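Local structure of glutathione S-transferase enzyme with thioredoxin-like domain (Bradyrhizobium sp., 4MF7) at residues A[58-62]-A[63-67]; A[239-243]-A[244-248]; A[195-199]-A[200-204]. The protein probably catalyses the conjugation of glutathione to electrophilic substrates, as a glutathione S-transferase with a thioredoxin-like N-terminal domain and a helical C-terminal domain. One frame throughout, in Å; residues are numbered along the deposited sequence.

Interaction 1 of 3, residues A[58-62]-A[63-67]; sequences IMLEE and TGLPY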
ATOM      1  N   ILE A  58       2.018 -15.840  -6.924  1.00 24.83           N
ATOM      2  CA  ILE A  58       1.846 -15.579  -8.363  1.00 25.19           C
ATOM      3  C   ILE A  58       3.050 -14.851  -8.920  1.00 28.56           C
ATOM      4  O   ILE A  58       3.581 -15.222  -9.969  1.00 25.60           O
ATOM      5  CB  ILE A  58       0.529 -14.847  -8.700  1.00 27.85           C
ATOM      6  CG1 ILE A  58      -0.671 -15.740  -8.345  1.00 28.32           C
ATOM      7  CG2 ILE A  58       0.492 -14.449 -10.173  1.00 27.43           C
ATOM      8  CD1 ILE A  58      -2.036 -15.074  -8.429  1.00 30.33           C
ATOM      9  N   MET A  59       3.493 -13.803  -8.220  1.00 27.99           N
ATOM     10  CA  MET A  59       4.672 -13.074  -8.664  1.00 27.04           C
ATOM     11  C   MET A  59       5.905 -13.991  -8.759  1.00 25.38           C
ATOM     12  O   MET A  59       6.628 -13.947  -9.749  1.00 28.71           O
ATOM     13  CB  MET A  59       4.949 -11.890  -7.743  1.00 27.22           C
ATOM     14  CG  MET A  59       6.104 -10.995  -8.190  1.00 27.50           C
ATOM     15  SD  MET A  59       5.794 -10.256  -9.792  1.00 29.25           S
ATOM     16  CE  MET A  59       7.173  -9.061  -9.807  1.00 28.32           C
ATOM     17  N   LEU A  60       6.135 -14.804  -7.745  1.00 28.53           N
ATOM     18  CA  LEU A  60       7.259 -15.760  -7.780  1.00 30.02           C
ATOM     19  C   LEU A  60       7.134 -16.762  -8.936  1.00 28.90           C
ATOM     20  O   LEU A  60       8.098 -17.001  -9.658  1.00 29.95           O
ATOM     21  CB  LEU A  60       7.430 -16.440  -6.424  1.00 25.37           C
ATOM     22  CG  LEU A  60       7.922 -15.528  -5.308  1.00 26.10           C
ATOM     23  CD1 LEU A  60       7.587 -16.080  -3.931  1.00 27.12           C
ATOM     24  CD2 LEU A  60       9.416 -15.232  -5.461  1.00 31.96           C
ATOM     25  N   GLU A  61       5.929 -17.270  -9.191  1.00 30.25           N
ATOM     26  CA  GLU A  61       5.723 -18.168 -10.339  1.00 31.00           C
ATOM     27  C   GLU A  61       5.910 -17.438 -11.660  1.00 38.73           C
ATOM     28  O   GLU A  61       6.552 -17.964 -12.575  1.00 31.67           O
ATOM     29  CB  GLU A  61       4.329 -18.802 -10.277  1.00 27.12           C
ATOM     30  CG  GLU A  61       4.141 -19.759  -9.113  1.00 28.08           C
ATOM     31  CD  GLU A  61       4.882 -21.092  -9.287  1.00 30.41           C
ATOM     32  OE1 GLU A  61       5.216 -21.407 -10.430  1.00 31.27           O
ATOM     33  OE2 GLU A  61       5.173 -21.771  -8.283  1.00 30.99           O
ATOM     34  N   GLU A  62       5.381 -16.219 -11.769  1.00 29.76           N
ATOM     35  CA  GLU A  62       5.502 -15.432 -13.007  1.00 28.87           C
ATOM     36  C   GLU A  62       6.931 -15.104 -13.391  1.00 28.31           C
ATOM     37  O   GLU A  62       7.296 -15.200 -14.581  1.00 32.54           O
ATOM     38  CB  GLU A  62       4.700 -14.126 -12.949  1.00 30.01           C
ATOM     39  CG  GLU A  62       3.191 -14.326 -12.988  1.00 32.65           C
ATOM     40  CD  GLU A  62       2.634 -14.600 -14.356  1.00 32.91           C
ATOM     41  OE1 GLU A  62       3.400 -14.842 -15.328  1.00 34.12           O
ATOM     42  OE2 GLU A  62       1.401 -14.593 -14.451  1.00 30.77           O
ATOM     43  N   THR A  63       7.726 -14.710 -12.411  1.00 30.16           N
ATOM     44  CA  THR A  63       9.121 -14.359 -12.653  1.00 30.79           C
ATOM     45  C   THR A  63      10.025 -15.578 -12.884  1.00 35.67           C
ATOM     46  O   THR A  63      11.117 -15.419 -13.390  1.00 31.42           O
ATOM     47  CB  THR A  63       9.752 -13.574 -11.509  1.00 33.35           C
ATOM     48  OG1 THR A  63       9.756 -14.337 -10.298  1.00 30.31           O
ATOM     49  CG2 THR A  63       9.051 -12.202 -11.321  1.00 33.30           C
ATOM     50  N   GLY A  64       9.585 -16.755 -12.449  1.00 34.60           N
ATOM     51  CA  GLY A  64      10.402 -17.982 -12.542  1.00 41.79           C
ATOM     52  C   GLY A  64      11.494 -18.078 -11.479  1.00 39.02           C
ATOM     53  O   GLY A  64      12.331 -18.987 -11.510  1.00 35.36           O
ATOM     54  N   LEU A  65      11.469 -17.182 -10.489  1.00 29.69           N
ATOM     55  CA  LEU A  65      12.456 -17.227  -9.415  1.00 27.90           C
ATOM     56  C   LEU A  65      12.321 -18.511  -8.608  1.00 33.41           C
ATOM     57  O   LEU A  65      11.207 -18.880  -8.244  1.00 31.35           O
ATOM     58  CB  LEU A  65      12.318 -16.028  -8.460  1.00 34.02           C
ATOM     59  CG  LEU A  65      12.822 -14.673  -8.963  1.00 39.87           C
ATOM     60  CD1 LEU A  65      12.297 -13.562  -8.045  1.00 33.93           C
ATOM     61  CD2 LEU A  65      14.347 -14.655  -9.059  1.00 36.34           C
ATOM     62  N   PRO A  66      13.457 -19.168  -8.271  1.00 31.44           N
ATOM     63  CA  PRO A  66      13.353 -20.256  -7.314  1.00 33.64           C
ATOM     64  C   PRO A  66      12.869 -19.796  -5.938  1.00 34.22           C
ATOM     65  O   PRO A  66      13.305 -18.764  -5.420  1.00 31.81           O
ATOM     66  CB  PRO A  66      14.787 -20.804  -7.238  1.00 33.47           C
ATOM     67  CG  PRO A  66      15.408 -20.391  -8.545  1.00 41.67           C
ATOM     68  CD  PRO A  66      14.839 -19.021  -8.774  1.00 37.48           C
ATOM     69  N   TYR A  67      11.957 -20.558  -5.351  1.00 28.43           N
ATOM     70  CA  TYR A  67      11.442 -20.227  -4.037  1.00 26.81           C
ATOM     71  C   TYR A  67      10.950 -21.445  -3.298  1.00 29.53           C
ATOM     72  O   TYR A  67      10.680 -22.485  -3.901  1.00 33.75           O
ATOM     73  CB  TYR A  67      10.357 -19.134  -4.169  1.00 27.73           C
ATOM     74  CG  TYR A  67       8.999 -19.597  -4.650  1.00 25.14           C
ATOM     75  CD1 TYR A  67       8.751 -19.800  -5.998  1.00 27.28           C
ATOM     76  CD2 TYR A  67       7.956 -19.797  -3.761  1.00 33.02           C
ATOM     77  CE1 TYR A  67       7.503 -20.215  -6.449  1.00 31.70           C
ATOM     78  CE2 TYR A  67       6.698 -20.168  -4.191  1.00 32.78           C
ATOM     79  CZ  TYR A  67       6.470 -20.389  -5.529  1.00 32.61           C
ATOM     80  OH  TYR A  67       5.224 -20.774  -5.939  1.00 30.71           O
TER
HETATM   81  O   HOH W   1       8.996 -19.575  -9.670  1.00 32.87           O

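Interaction 2 of 3, residues A[239-243]-A[244-248]; sequences RGLAR and PAVQR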
ATOM      1  N   ARG A 239      -8.555 -13.927 -18.962  1.00 32.78           N
ATOM      2  CA  ARG A 239      -7.203 -13.802 -19.509  1.00 34.72           C
ATOM      3  C   ARG A 239      -6.156 -14.128 -18.433  1.00 36.75           C
ATOM      4  O   ARG A 239      -5.185 -14.836 -18.680  1.00 34.37           O
ATOM      5  CB  ARG A 239      -6.939 -12.404 -20.056  1.00 35.66           C
ATOM      6  CG  ARG A 239      -7.682 -12.054 -21.339  1.00 45.91           C
ATOM      7  CD  ARG A 239      -7.142 -10.778 -21.957  1.00 38.66           C
ATOM      8  NE  ARG A 239      -7.590  -9.562 -21.279  1.00 40.76           N
ATOM      9  CZ  ARG A 239      -8.797  -9.015 -21.417  1.00 44.93           C
ATOM     10  NH1 ARG A 239      -9.088  -7.903 -20.759  1.00 41.75           N
ATOM     11  NH2 ARG A 239      -9.720  -9.564 -22.214  1.00 43.94           N
ATOM     12  N   GLY A 240      -6.376 -13.623 -17.227  1.00 35.56           N
ATOM     13  CA  GLY A 240      -5.403 -13.812 -16.149  1.00 31.13           C
ATOM     14  C   GLY A 240      -5.352 -15.256 -15.701  1.00 33.07           C
ATOM     15  O   GLY A 240      -4.261 -15.821 -15.511  1.00 32.98           O
ATOM     16  N   LEU A 241      -6.518 -15.851 -15.509  1.00 32.39           N
ATOM     17  CA  LEU A 241      -6.580 -17.258 -15.047  1.00 43.64           C
ATOM     18  C   LEU A 241      -6.114 -18.278 -16.083  1.00 40.02           C
ATOM     19  O   LEU A 241      -5.856 -19.424 -15.732  1.00 42.98           O
ATOM     20  CB  LEU A 241      -7.986 -17.637 -14.598  1.00 38.02           C
ATOM     21  CG  LEU A 241      -8.574 -16.863 -13.436  1.00 36.24           C
ATOM     22  CD1 LEU A 241     -10.014 -17.292 -13.154  1.00 38.77           C
ATOM     23  CD2 LEU A 241      -7.734 -16.974 -12.168  1.00 48.30           C
ATOM     24  N   ALA A 242      -6.000 -17.867 -17.340  1.00 39.13           N
ATOM     25  CA  ALA A 242      -5.415 -18.700 -18.399  1.00 38.02           C
ATOM     26  C   ALA A 242      -3.898 -18.780 -18.323  1.00 40.61           C
ATOM     27  O   ALA A 242      -3.291 -19.559 -19.048  1.00 43.53           O
ATOM     28  CB  ALA A 242      -5.815 -18.158 -19.770  1.00 38.68           C
ATOM     29  N   ARG A 243      -3.268 -17.922 -17.518  1.00 35.56           N
ATOM     30  CA  ARG A 243      -1.825 -17.953 -17.383  1.00 33.54           C
ATOM     31  C   ARG A 243      -1.399 -19.061 -16.438  1.00 31.83           C
ATOM     32  O   ARG A 243      -1.865 -19.122 -15.274  1.00 32.32           O
ATOM     33  CB  ARG A 243      -1.311 -16.595 -16.875  1.00 29.62           C
ATOM     34  CG  ARG A 243      -1.606 -15.465 -17.812  1.00 28.69           C
ATOM     35  CD  ARG A 243      -1.137 -14.141 -17.230  1.00 34.47           C
ATOM     36  NE  ARG A 243       0.320 -14.091 -17.101  1.00 30.53           N
ATOM     37  CZ  ARG A 243       1.165 -13.650 -18.030  1.00 33.91           C
ATOM     38  NH1 ARG A 243       0.738 -13.204 -19.208  1.00 37.33           N
ATOM     39  NH2 ARG A 243       2.455 -13.645 -17.770  1.00 33.36           N
ATOM     40  N   PRO A 244      -0.494 -19.949 -16.893  1.00 34.55           N
ATOM     41  CA  PRO A 244      -0.132 -21.067 -16.002  1.00 37.80           C
ATOM     42  C   PRO A 244       0.516 -20.648 -14.662  1.00 34.50           C
ATOM     43  O   PRO A 244       0.273 -21.302 -13.642  1.00 32.78           O
ATOM     44  CB  PRO A 244       0.842 -21.902 -16.850  1.00 38.32           C
ATOM     45  CG  PRO A 244       0.519 -21.539 -18.260  1.00 44.82           C
ATOM     46  CD  PRO A 244       0.148 -20.084 -18.222  1.00 40.94           C
ATOM     47  N   ALA A 245       1.306 -19.574 -14.654  1.00 33.85           N
ATOM     48  CA  ALA A 245       1.888 -19.061 -13.396  1.00 30.79           C
ATOM     49  C   ALA A 245       0.811 -18.632 -12.401  1.00 27.92           C
ATOM     50  O   ALA A 245       0.984 -18.812 -11.193  1.00 29.08           O
ATOM     51  CB  ALA A 245       2.845 -17.910 -13.678  1.00 31.91           C
ATOM     52  N   VAL A 246      -0.279 -18.033 -12.911  1.00 29.20           N
ATOM     53  CA  VAL A 246      -1.396 -17.636 -12.079  1.00 33.68           C
ATOM     54  C   VAL A 246      -2.067 -18.889 -11.516  1.00 32.77           C
ATOM     55  O   VAL A 246      -2.358 -18.973 -10.333  1.00 28.84           O
ATOM     56  CB  VAL A 246      -2.420 -16.741 -12.841  1.00 28.55           C
ATOM     57  CG1 VAL A 246      -3.663 -16.525 -12.017  1.00 29.79           C
ATOM     58  CG2 VAL A 246      -1.812 -15.380 -13.218  1.00 28.74           C
ATOM     59  N   GLN A 247      -2.315 -19.870 -12.379  1.00 32.44           N
ATOM     60  CA  GLN A 247      -2.938 -21.118 -11.943  1.00 34.05           C
ATOM     61  C   GLN A 247      -2.142 -21.760 -10.809  1.00 30.80           C
ATOM     62  O   GLN A 247      -2.719 -22.204  -9.821  1.00 35.20           O
ATOM     63  CB  GLN A 247      -3.043 -22.081 -13.129  1.00 35.46           C
ATOM     64  CG  GLN A 247      -4.060 -21.645 -14.158  1.00 35.00           C
ATOM     65  CD  GLN A 247      -3.906 -22.379 -15.472  1.00 56.65           C
ATOM     66  OE1 GLN A 247      -3.190 -23.386 -15.575  1.00 47.01           O
ATOM     67  NE2 GLN A 247      -4.565 -21.870 -16.491  1.00 43.87           N
ATOM     68  N   ARG A 248      -0.825 -21.788 -10.956  1.00 30.31           N
ATOM     69  CA  ARG A 248       0.049 -22.364  -9.926  1.00 32.99           C
ATOM     70  C   ARG A 248       0.043 -21.553  -8.639  1.00 32.04           C
ATOM     71  O   ARG A 248      -0.119 -22.104  -7.536  1.00 32.43           O
ATOM     72  CB  ARG A 248       1.487 -22.504 -10.465  1.00 33.06           C
ATOM     73  CG  ARG A 248       1.611 -23.551 -11.569  1.00 43.44           C
ATOM     74  CD  ARG A 248       3.049 -23.948 -11.843  1.00 40.09           C
ATOM     75  NE  ARG A 248       3.910 -22.863 -12.291  1.00 35.07           N
ATOM     76  CZ  ARG A 248       4.009 -22.400 -13.534  1.00 43.29           C
ATOM     77  NH1 ARG A 248       3.265 -22.882 -14.524  1.00 41.91           N
ATOM     78  NH2 ARG A 248       4.859 -21.430 -13.786  1.00 45.97           N
TER
HETATM   79  O   HOH W   2      -3.925 -22.134 -19.730  1.00 49.72           O

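Interaction 3 of 3, residues A[195-199]-A[200-204]; sequences WIMDA and DYTIA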
ATOM      1  N   TRP A 195      -4.954  -5.409 -20.107  1.00 31.15           N
ATOM      2  CA  TRP A 195      -4.553  -5.476 -18.678  1.00 26.46           C
ATOM      3  C   TRP A 195      -4.814  -4.103 -18.025  1.00 28.25           C
ATOM      4  O   TRP A 195      -5.180  -3.161 -18.706  1.00 32.63           O
ATOM      5  CB  TRP A 195      -3.079  -5.876 -18.584  1.00 31.98           C
ATOM      6  CG  TRP A 195      -2.765  -7.235 -19.262  1.00 32.49           C
ATOM      7  CD1 TRP A 195      -1.990  -7.437 -20.385  1.00 32.59           C
ATOM      8  CD2 TRP A 195      -3.232  -8.537 -18.864  1.00 30.46           C
ATOM      9  NE1 TRP A 195      -1.937  -8.791 -20.683  1.00 33.61           N
ATOM     10  CE2 TRP A 195      -2.706  -9.475 -19.777  1.00 33.14           C
ATOM     11  CE3 TRP A 195      -4.061  -8.995 -17.835  1.00 30.43           C
ATOM     12  CZ2 TRP A 195      -2.973 -10.841 -19.681  1.00 34.82           C
ATOM     13  CZ3 TRP A 195      -4.317 -10.363 -17.745  1.00 30.90           C
ATOM     14  CH2 TRP A 195      -3.766 -11.261 -18.658  1.00 30.33           C
ATOM     15  N   ILE A 196      -4.620  -3.994 -16.707  1.00 25.93           N
ATOM     16  CA  ILE A 196      -4.842  -2.737 -16.021  1.00 31.69           C
ATOM     17  C   ILE A 196      -3.980  -1.632 -16.667  1.00 29.45           C
ATOM     18  O   ILE A 196      -4.440  -0.509 -16.800  1.00 31.01           O
ATOM     19  CB  ILE A 196      -4.583  -2.886 -14.504  1.00 26.87           C
ATOM     20  CG1 ILE A 196      -5.748  -3.682 -13.887  1.00 24.66           C
ATOM     21  CG2 ILE A 196      -4.395  -1.536 -13.826  1.00 30.56           C
ATOM     22  CD1 ILE A 196      -5.448  -4.220 -12.514  1.00 25.85           C
ATOM     23  N   MET A 197      -2.761  -1.988 -17.074  1.00 27.70           N
ATOM     24  CA  MET A 197      -1.840  -1.063 -17.744  1.00 34.02           C
ATOM     25  C   MET A 197      -1.758  -1.368 -19.255  1.00 30.65           C
ATOM     26  O   MET A 197      -0.673  -1.464 -19.844  1.00 34.17           O
ATOM     27  CB  MET A 197      -0.471  -1.101 -17.104  1.00 28.27           C
ATOM     28  CG  MET A 197      -0.468  -0.855 -15.607  1.00 31.17           C
ATOM     29  SD  MET A 197      -1.296   0.670 -15.092  1.00 32.96           S
ATOM     30  CE  MET A 197      -0.249   1.934 -15.863  1.00 29.66           C
ATOM     31  N   ASP A 198      -2.925  -1.519 -19.851  1.00 32.24           N
ATOM     32  CA  ASP A 198      -3.075  -1.657 -21.313  1.00 33.06           C
ATOM     33  C   ASP A 198      -2.441  -2.929 -21.802  1.00 35.16           C
ATOM     34  O   ASP A 198      -2.840  -4.018 -21.370  1.00 34.34           O
ATOM     35  CB  ASP A 198      -2.540  -0.404 -22.022  1.00 40.62           C
ATOM     36  CG  ASP A 198      -3.415   0.786 -21.778  1.00 48.02           C
ATOM     37  OD1 ASP A 198      -4.422   0.962 -22.499  1.00 54.65           O
ATOM     38  OD2 ASP A 198      -3.102   1.537 -20.846  1.00 44.47           O
ATOM     39  N   ALA A 199      -1.467  -2.821 -22.713  1.00 35.04           N
ATOM     40  CA  ALA A 199      -0.880  -4.012 -23.319  1.00 31.70           C
ATOM     41  C   ALA A 199       0.054  -4.737 -22.389  1.00 37.09           C
ATOM     42  O   ALA A 199       0.402  -5.879 -22.634  1.00 40.58           O
ATOM     43  CB  ALA A 199      -0.154  -3.657 -24.627  1.00 43.63           C
ATOM     44  N   ASP A 200       0.491  -4.069 -21.327  1.00 32.78           N
ATOM     45  CA  ASP A 200       1.482  -4.622 -20.416  1.00 33.71           C
ATOM     46  C   ASP A 200       0.840  -5.355 -19.244  1.00 35.23           C
ATOM     47  O   ASP A 200       0.096  -4.754 -18.481  1.00 30.64           O
ATOM     48  CB  ASP A 200       2.331  -3.488 -19.836  1.00 31.63           C
ATOM     49  CG  ASP A 200       3.284  -2.874 -20.862  1.00 57.44           C
ATOM     50  OD1 ASP A 200       3.888  -3.611 -21.660  1.00 47.80           O
ATOM     51  OD2 ASP A 200       3.423  -1.647 -20.859  1.00 43.48           O
ATOM     52  N   TYR A 201       1.154  -6.637 -19.097  1.00 29.21           N
ATOM     53  CA  TYR A 201       0.792  -7.377 -17.889  1.00 32.49           C
ATOM     54  C   TYR A 201       1.782  -7.039 -16.799  1.00 28.39           C
ATOM     55  O   TYR A 201       3.023  -7.158 -16.965  1.00 29.42           O
ATOM     56  CB  TYR A 201       0.755  -8.876 -18.174  1.00 30.50           C
ATOM     57  CG  TYR A 201       0.486  -9.798 -17.019  1.00 27.18           C
ATOM     58  CD1 TYR A 201      -0.794 -10.080 -16.639  1.00 28.98           C
ATOM     59  CD2 TYR A 201       1.529 -10.469 -16.366  1.00 29.92           C
ATOM     60  CE1 TYR A 201      -1.071 -10.980 -15.627  1.00 27.25           C
ATOM     61  CE2 TYR A 201       1.268 -11.354 -15.341  1.00 27.74           C
ATOM     62  CZ  TYR A 201      -0.039 -11.615 -14.976  1.00 27.61           C
ATOM     63  OH  TYR A 201      -0.319 -12.517 -13.986  1.00 30.14           O
ATOM     64  N   THR A 202       1.254  -6.603 -15.649  1.00 29.89           N
ATOM     65  CA  THR A 202       2.107  -6.046 -14.615  1.00 29.07           C
ATOM     66  C   THR A 202       1.765  -6.536 -13.220  1.00 28.23           C
ATOM     67  O   THR A 202       0.791  -7.261 -13.023  1.00 24.76           O
ATOM     68  CB  THR A 202       2.031  -4.480 -14.573  1.00 26.43           C
ATOM     69  OG1 THR A 202       0.724  -4.066 -14.164  1.00 27.74           O
ATOM     70  CG2 THR A 202       2.419  -3.826 -15.929  1.00 28.03           C
ATOM     71  N   ILE A 203       2.567  -6.112 -12.252  1.00 27.15           N
ATOM     72  CA  ILE A 203       2.246  -6.308 -10.845  1.00 26.87           C
ATOM     73  C   ILE A 203       0.845  -5.793 -10.444  1.00 21.74           C
ATOM     74  O   ILE A 203       0.276  -6.274  -9.451  1.00 26.31           O
ATOM     75  CB  ILE A 203       3.349  -5.805  -9.882  1.00 26.23           C
ATOM     76  CG1 ILE A 203       3.619  -4.281 -10.002  1.00 24.71           C
ATOM     77  CG2 ILE A 203       4.595  -6.613 -10.009  1.00 30.83           C
ATOM     78  CD1 ILE A 203       4.625  -3.775  -8.982  1.00 28.14           C
ATOM     79  N   ALA A 204       0.269  -4.853 -11.202  1.00 24.33           N
ATOM     80  CA  ALA A 204      -1.134  -4.422 -10.969  1.00 24.51           C
ATOM     81  C   ALA A 204      -2.146  -5.567 -11.136  1.00 26.95           C
ATOM     82  O   ALA A 204      -3.025  -5.733 -10.316  1.00 24.46           O
ATOM     83  CB  ALA A 204      -1.519  -3.244 -11.849  1.00 24.92           C
TER
HETATM   84  O   HOH W   3      -1.162  -4.136 -16.172  1.00 29.17           O

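Interaction 1 of 3, residues A[58-62]-A[63-67]
Tyr67 lays one face of its ring over Leu60, whose CB sits 3.8 Å from the ring centroid in a CH-pi contact 18° off the normal. On the same face, Leu60 CD1 lies above the CD2 side of the ring, 3.7 Å from Tyr67 CD2. Standing between the backbone N and the carbonyl carbon (chi1 77°), the phenol folds back over the helix end instead of following the departing chain. Its hydroxyl then reaches Glu61, donating to OE2 over only 2.5 Å. The carboxylate is met on its anti side and is turned 77° against the ring plane; a bend at chi2 of Glu61 carries it round to the phenol, while its OE1 pairs with Arg248.

Helix 53-63 ends next to this pair. Thr63 N still makes a helical bond to Met59 O at 3.0 Å, and Thr63 CG2 lies against Met59 CE. Gly64 then leaves helical geometry with positive phi, and its N donates to Glu61 O from above the carbonyl plane. Water 1 donates to both Leu60 O and Leu65 O, bridging the return from the helix to strand 67-71, the second strand of a beta-alpha-beta unit of the thioredoxin fold.

The very short phenol-carboxylate bond is consistent with a strong, charge-assisted hydrogen bond, and the nearby Arg248 would probably favour an ionised Glu61.

Interaction 2 of 3, residues A[239-243]-A[244-248]
Gln247 reaches back across a tight corner between two consecutive helices, 232-241 and 244-249, and its NE2 donates to Leu241 O at 2.9 Å. The bond is nearly straight, 164° at the hydrogen; it uses a carbonyl lone pair, and the oxygen lies in the plane of the glutamine amide. Beside it, Val246 drives its branched CB into the turn, 3.4 Å from Gly240 O. With CG1 anti to the backbone N (chi1 171°), this branch meets Leu241 CD2 at 4.1 Å, the two side chains crossing at about a right angle, while CG2 packs against Arg243 CB.

Behind these contacts stands the corner itself. Arg243 occupies the N-cap position, and Arg243 O receives Gln247 N at 3.0 Å, the first turn of the new helix. Its own N donates to Gly240 O, so the residue is tied to both helices. Pro244, whose nitrogen carries no hydrogen, takes the first position of the second helix, where no backbone N-H is needed for a helical bond. Farther out, the guanidinium of Arg243 forms a salt bridge with Glu62 and a cation-pi contact with Tyr201, and Val246 also touches Ile58. The corner therefore packs on helix 53-63 of the thioredoxin-like domain.

Water 2 bridges the two halves of the corner, donating to Ala242 O at 2.7 Å and accepting a weak bond from Gln247 NE2.

Interaction 3 of 3, residues A[195-199]-A[200-204]
Water 3 is gripped by three groups across the bend, accepting from Met197 N and from Thr202 OG1, both at 2.8 Å, and donating to Asp200 O at 2.7 Å. Thr202 OG1 also accepts from Ala204 N as the N-cap of helix 203-215, so the water joins the cap to the preceding type II' turn. Asp205 OD2 accepts in return from Thr202 N, as in the capping box of glutathione transferases, although the threonine bond goes to Ala204 N. The turn, Met197 to Asp200, is closed by Asp200 N on Met197 O, from above the carbonyl plane.

Alongside, Tyr201 meets Trp195 in a T-shaped stack: the tyrosine edge, led by CD1, points at the face of the indole six-membered ring, with centroids 4.7 Å apart and planes at 70°. Tyr201 CB lies over the five-membered ring, 3.7 Å from its centroid, and with CG anti to the backbone N (chi1 176°) the phenol is carried on over the six-membered ring, so one face is covered along both. Ile196 CG2 packs on Ala204 CB.

The bend lies between helix 171-190, touched by Ile196, and helix 131-138, which packs on Met197 and Thr202 and whose Arg133 forms a salt bridge with Asp200.

Overall arrangement
The three contacts converge where the thioredoxin-like and helical domains meet. Interactions 1 and 2, with centres about 12 Å apart, are joined by two salt bridges: Glu61 OE1 to Arg248 NE at 2.7 Å and Glu62 OE1 to Arg243 NH2 at 2.9 Å. Interaction 3 lies about 17 Å from interaction 1 and about 14 Å from interaction 2, centre to centre. Its Tyr201 reaches both: the OH lies 2.7 Å from Glu62 OE2, a probable, weak hydrogen bond, and Val246 CG2 packs 3.3 Å from Tyr201 OH. Trp195 CH2 packs on Arg239 CB at 3.7 Å. Together these contacts are best read as packing at the domain interface.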